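Local coordinates for exosome complex component Rrp42 (Archaeoglobus fulgidus, PDB 3M7N), which serves as a non-catalytic subunit of the archaeal exosome, an RNA-degrading complex, and probably helps to shape the active site of its partner Rrp41, at residues K63-E68 against I134-I139. Residues are numbered along the deposited sequence; the frame is centred on the assembly and turned at random.
Sequences KMQPGE and IVFVDI
Lys-63 to Gln-65 and Ile-134 to Phe-136 form an antiparallel strand pairing inside the mixed sheet of domain 1 of the RNase PH family, where strand 56-67 runs out toward its end beside strand 131-141. Lys-63 and Phe-136 are a hydrogen-bonded pair: Phe-136 N gives a nearly straight bond to Lys-63 O (2.7 Å, 172° at the hydrogen), and Lys-63 N returns one to Phe-136 O. Gln-65 and Ile-134 exchange a second, longer couple. Between them Met-64 and Val-135 form the non-hydrogen-bonded pair, where the Met-64 CA leans on Ile-134 O at 3.1 Å as a CA-H...O contact.

In this five-stranded sheet of the RNase PH fold, 131-141 lies between 56-67 and 78-84. Met-64 and Val-135 lie alongside each other on one face, the methionine chain turning at chi3 (73°) so that CE meets Val-135 CG2 at 3.7 Å. The other face carries Lys-63, Gln-65, Ile-134 and Phe-136, with Gln-65 CD 4.0 Å from Phe-136 CE1 at the ring edge and the amide plane turned 82° from the ring. Ile-134 CG2 sits over the rim of one face of that ring, while, where the chain turns over the end of Ile-134, CD1 meets Gly-67 CA at 3.6 Å. An alanine at Ile-134 would probably leave a gap beside Gly-67 and uncover part of the Phe-136 ring, which could then shift. This face also meets the exonuclease 1 subunit: Lys-63 NZ hydrogen-bonds to Glu-87 O of that subunit and forms a salt bridge with Glu-46 of its own chain, and Arg-89 of the subunit packs on Phe-136.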
ATOM      1  N   LYS H  63     -18.156  14.335  21.210  1.00 33.24           N
ATOM      2  CA  LYS H  63     -19.387  14.505  20.455  1.00 34.78           C
ATOM      3  C   LYS H  63     -20.403  13.439  20.849  1.00 35.42           C
ATOM      4  O   LYS H  63     -20.063  12.266  21.010  1.00 36.69           O
ATOM      5  CB  LYS H  63     -19.119  14.432  18.944  1.00 34.47           C
ATOM      6  CG  LYS H  63     -18.217  15.526  18.406  1.00 31.32           C
ATOM      7  CD  LYS H  63     -18.852  16.905  18.578  1.00 35.25           C
ATOM      8  CE  LYS H  63     -20.051  17.099  17.653  1.00 35.76           C
ATOM      9  NZ  LYS H  63     -20.467  18.531  17.591  1.00 35.57           N
ATOM     10  N   MET H  64     -21.657  13.843  20.995  1.00 34.75           N
ATOM     11  CA  MET H  64     -22.704  12.900  21.342  1.00 40.13           C
ATOM     12  C   MET H  64     -23.827  12.979  20.331  1.00 40.75           C
ATOM     13  O   MET H  64     -24.243  14.067  19.933  1.00 43.59           O
ATOM     14  CB  MET H  64     -23.254  13.195  22.736  1.00 41.43           C
ATOM     15  CG  MET H  64     -22.234  13.057  23.851  1.00 39.12           C
ATOM     16  SD  MET H  64     -22.977  13.369  25.459  1.00 42.63           S
ATOM     17  CE  MET H  64     -23.951  11.871  25.648  1.00 41.75           C
ATOM     18  N   GLN H  65     -24.310  11.821  19.912  1.00 41.81           N
ATOM     19  CA  GLN H  65     -25.466  11.754  19.035  1.00 45.00           C
ATOM     20  C   GLN H  65     -26.257  10.493  19.358  1.00 44.11           C
ATOM     21  O   GLN H  65     -25.688   9.494  19.791  1.00 43.75           O
ATOM     22  CB  GLN H  65     -25.036  11.798  17.564  1.00 38.65           C
ATOM     23  CG  GLN H  65     -24.142  10.651  17.138  1.00 42.63           C
ATOM     24  CD  GLN H  65     -23.675  10.759  15.692  1.00 42.88           C
ATOM     25  OE1 GLN H  65     -23.161  11.797  15.258  1.00 40.69           O
ATOM     26  NE2 GLN H  65     -23.849   9.678  14.939  1.00 39.16           N
ATOM     27  N   PRO H  66     -27.585  10.555  19.200  1.00 50.63           N
ATOM     28  CA  PRO H  66     -28.421   9.367  19.407  1.00 47.16           C
ATOM     29  C   PRO H  66     -28.010   8.300  18.419  1.00 49.78           C
ATOM     30  O   PRO H  66     -27.467   8.645  17.380  1.00 52.49           O
ATOM     31  CB  PRO H  66     -29.821   9.874  19.084  1.00 50.14           C
ATOM     32  CG  PRO H  66     -29.769  11.335  19.407  1.00 48.12           C
ATOM     33  CD  PRO H  66     -28.389  11.779  19.032  1.00 48.27           C
ATOM     34  N   GLY H  67     -28.241   7.031  18.731  1.00 53.72           N
ATOM     35  CA  GLY H  67     -27.854   5.975  17.818  1.00 52.77           C
ATOM     36  C   GLY H  67     -28.249   4.567  18.228  1.00 59.23           C
ATOM     37  O   GLY H  67     -28.949   4.344  19.220  1.00 58.69           O
ATOM     38  N   GLU H  68     -27.778   3.611  17.437  1.00 64.04           N
ATOM     39  CA  GLU H  68     -28.008   2.192  17.667  1.00 69.35           C
ATOM     40  C   GLU H  68     -27.308   1.712  18.918  1.00 65.17           C
ATOM     41  O   GLU H  68     -26.117   1.934  19.077  1.00 71.29           O
ATOM     42  CB  GLU H  68     -27.487   1.381  16.468  1.00 80.72           C
ATOM     43  CG  GLU H  68     -26.266   1.994  15.702  1.00 81.27           C
ATOM     44  CD  GLU H  68     -24.978   2.109  16.536  1.00 81.31           C
ATOM     45  OE1 GLU H  68     -24.727   3.204  17.089  1.00 73.69           O
ATOM     46  OE2 GLU H  68     -24.209   1.121  16.624  1.00 79.95           O
ATOM     47  N   ILE H 134     -24.501   8.011  22.052  1.00 45.64           N
ATOM     48  CA  ILE H 134     -23.172   7.553  21.699  1.00 46.40           C
ATOM     49  C   ILE H 134     -22.178   8.668  21.958  1.00 40.30           C
ATOM     50  O   ILE H 134     -22.351   9.774  21.470  1.00 42.53           O
ATOM     51  CB  ILE H 134     -23.116   7.165  20.232  1.00 47.34           C
ATOM     52  CG1 ILE H 134     -24.105   6.026  19.977  1.00 47.20           C
ATOM     53  CG2 ILE H 134     -21.692   6.788  19.851  1.00 41.61           C
ATOM     54  CD1 ILE H 134     -24.294   5.712  18.533  1.00 59.89           C
ATOM     55  N   VAL H 135     -21.153   8.386  22.750  1.00 43.69           N
ATOM     56  CA  VAL H 135     -20.152   9.396  23.093  1.00 38.65           C
ATOM     57  C   VAL H 135     -18.856   9.167  22.313  1.00 37.29           C
ATOM     58  O   VAL H 135     -18.175   8.163  22.522  1.00 39.91           O
ATOM     59  CB  VAL H 135     -19.867   9.374  24.597  1.00 35.66           C
ATOM     60  CG1 VAL H 135     -18.954  10.503  24.979  1.00 29.92           C
ATOM     61  CG2 VAL H 135     -21.181   9.448  25.372  1.00 35.19           C
ATOM     62  N   PHE H 136     -18.535  10.084  21.400  1.00 31.18           N
ATOM     63  CA  PHE H 136     -17.288  10.022  20.646  1.00 30.14           C
ATOM     64  C   PHE H 136     -16.221  10.809  21.351  1.00 30.81           C
ATOM     65  O   PHE H 136     -16.356  12.022  21.538  1.00 27.86           O
ATOM     66  CB  PHE H 136     -17.457  10.574  19.224  1.00 31.97           C
ATOM     67  CG  PHE H 136     -18.256   9.673  18.312  1.00 34.29           C
ATOM     68  CD1 PHE H 136     -19.582   9.951  18.024  1.00 36.39           C
ATOM     69  CD2 PHE H 136     -17.684   8.549  17.753  1.00 34.63           C
ATOM     70  CE1 PHE H 136     -20.314   9.122  17.196  1.00 38.57           C
ATOM     71  CE2 PHE H 136     -18.417   7.722  16.914  1.00 37.57           C
ATOM     72  CZ  PHE H 136     -19.725   8.005  16.644  1.00 35.02           C
ATOM     73  N   VAL H 137     -15.164  10.112  21.757  1.00 30.52           N
ATOM     74  CA  VAL H 137     -14.021  10.768  22.375  1.00 28.93           C
ATOM     75  C   VAL H 137     -12.905  10.799  21.348  1.00 28.80           C
ATOM     76  O   VAL H 137     -12.351   9.759  20.966  1.00 29.72           O
ATOM     77  CB  VAL H 137     -13.544  10.073  23.693  1.00 31.14           C
ATOM     78  CG1 VAL H 137     -12.298  10.775  24.235  1.00 31.17           C
ATOM     79  CG2 VAL H 137     -14.629  10.089  24.750  1.00 25.98           C
ATOM     80  N   ASP H 138     -12.586  11.991  20.865  1.00 32.87           N
ATOM     81  CA  ASP H 138     -11.607  12.088  19.790  1.00 28.42           C
ATOM     82  C   ASP H 138     -10.389  12.855  20.243  1.00 26.68           C
ATOM     83  O   ASP H 138     -10.474  14.018  20.629  1.00 28.37           O
ATOM     84  CB  ASP H 138     -12.237  12.647  18.506  1.00 26.44           C
ATOM     85  CG  ASP H 138     -13.171  11.636  17.825  1.00 29.26           C
ATOM     86  OD1 ASP H 138     -14.397  11.847  17.828  1.00 28.86           O
ATOM     87  OD2 ASP H 138     -12.682  10.625  17.287  1.00 29.13           O
ATOM     88  N   ILE H 139      -9.255  12.163  20.228  1.00 29.13           N
ATOM     89  CA  ILE H 139      -8.002  12.679  20.762  1.00 27.48           C
ATOM     90  C   ILE H 139      -7.173  13.187  19.597  1.00 28.65           C
ATOM     91  O   ILE H 139      -7.043  12.497  18.594  1.00 28.93           O
ATOM     92  CB  ILE H 139      -7.222  11.553  21.498  1.00 26.90           C
ATOM     93  CG1 ILE H 139      -8.042  11.019  22.677  1.00 25.68           C
ATOM     94  CG2 ILE H 139      -5.827  12.026  21.943  1.00 20.75           C
ATOM     95  CD1 ILE H 139      -7.517   9.726  23.258  1.00 23.34           C
TER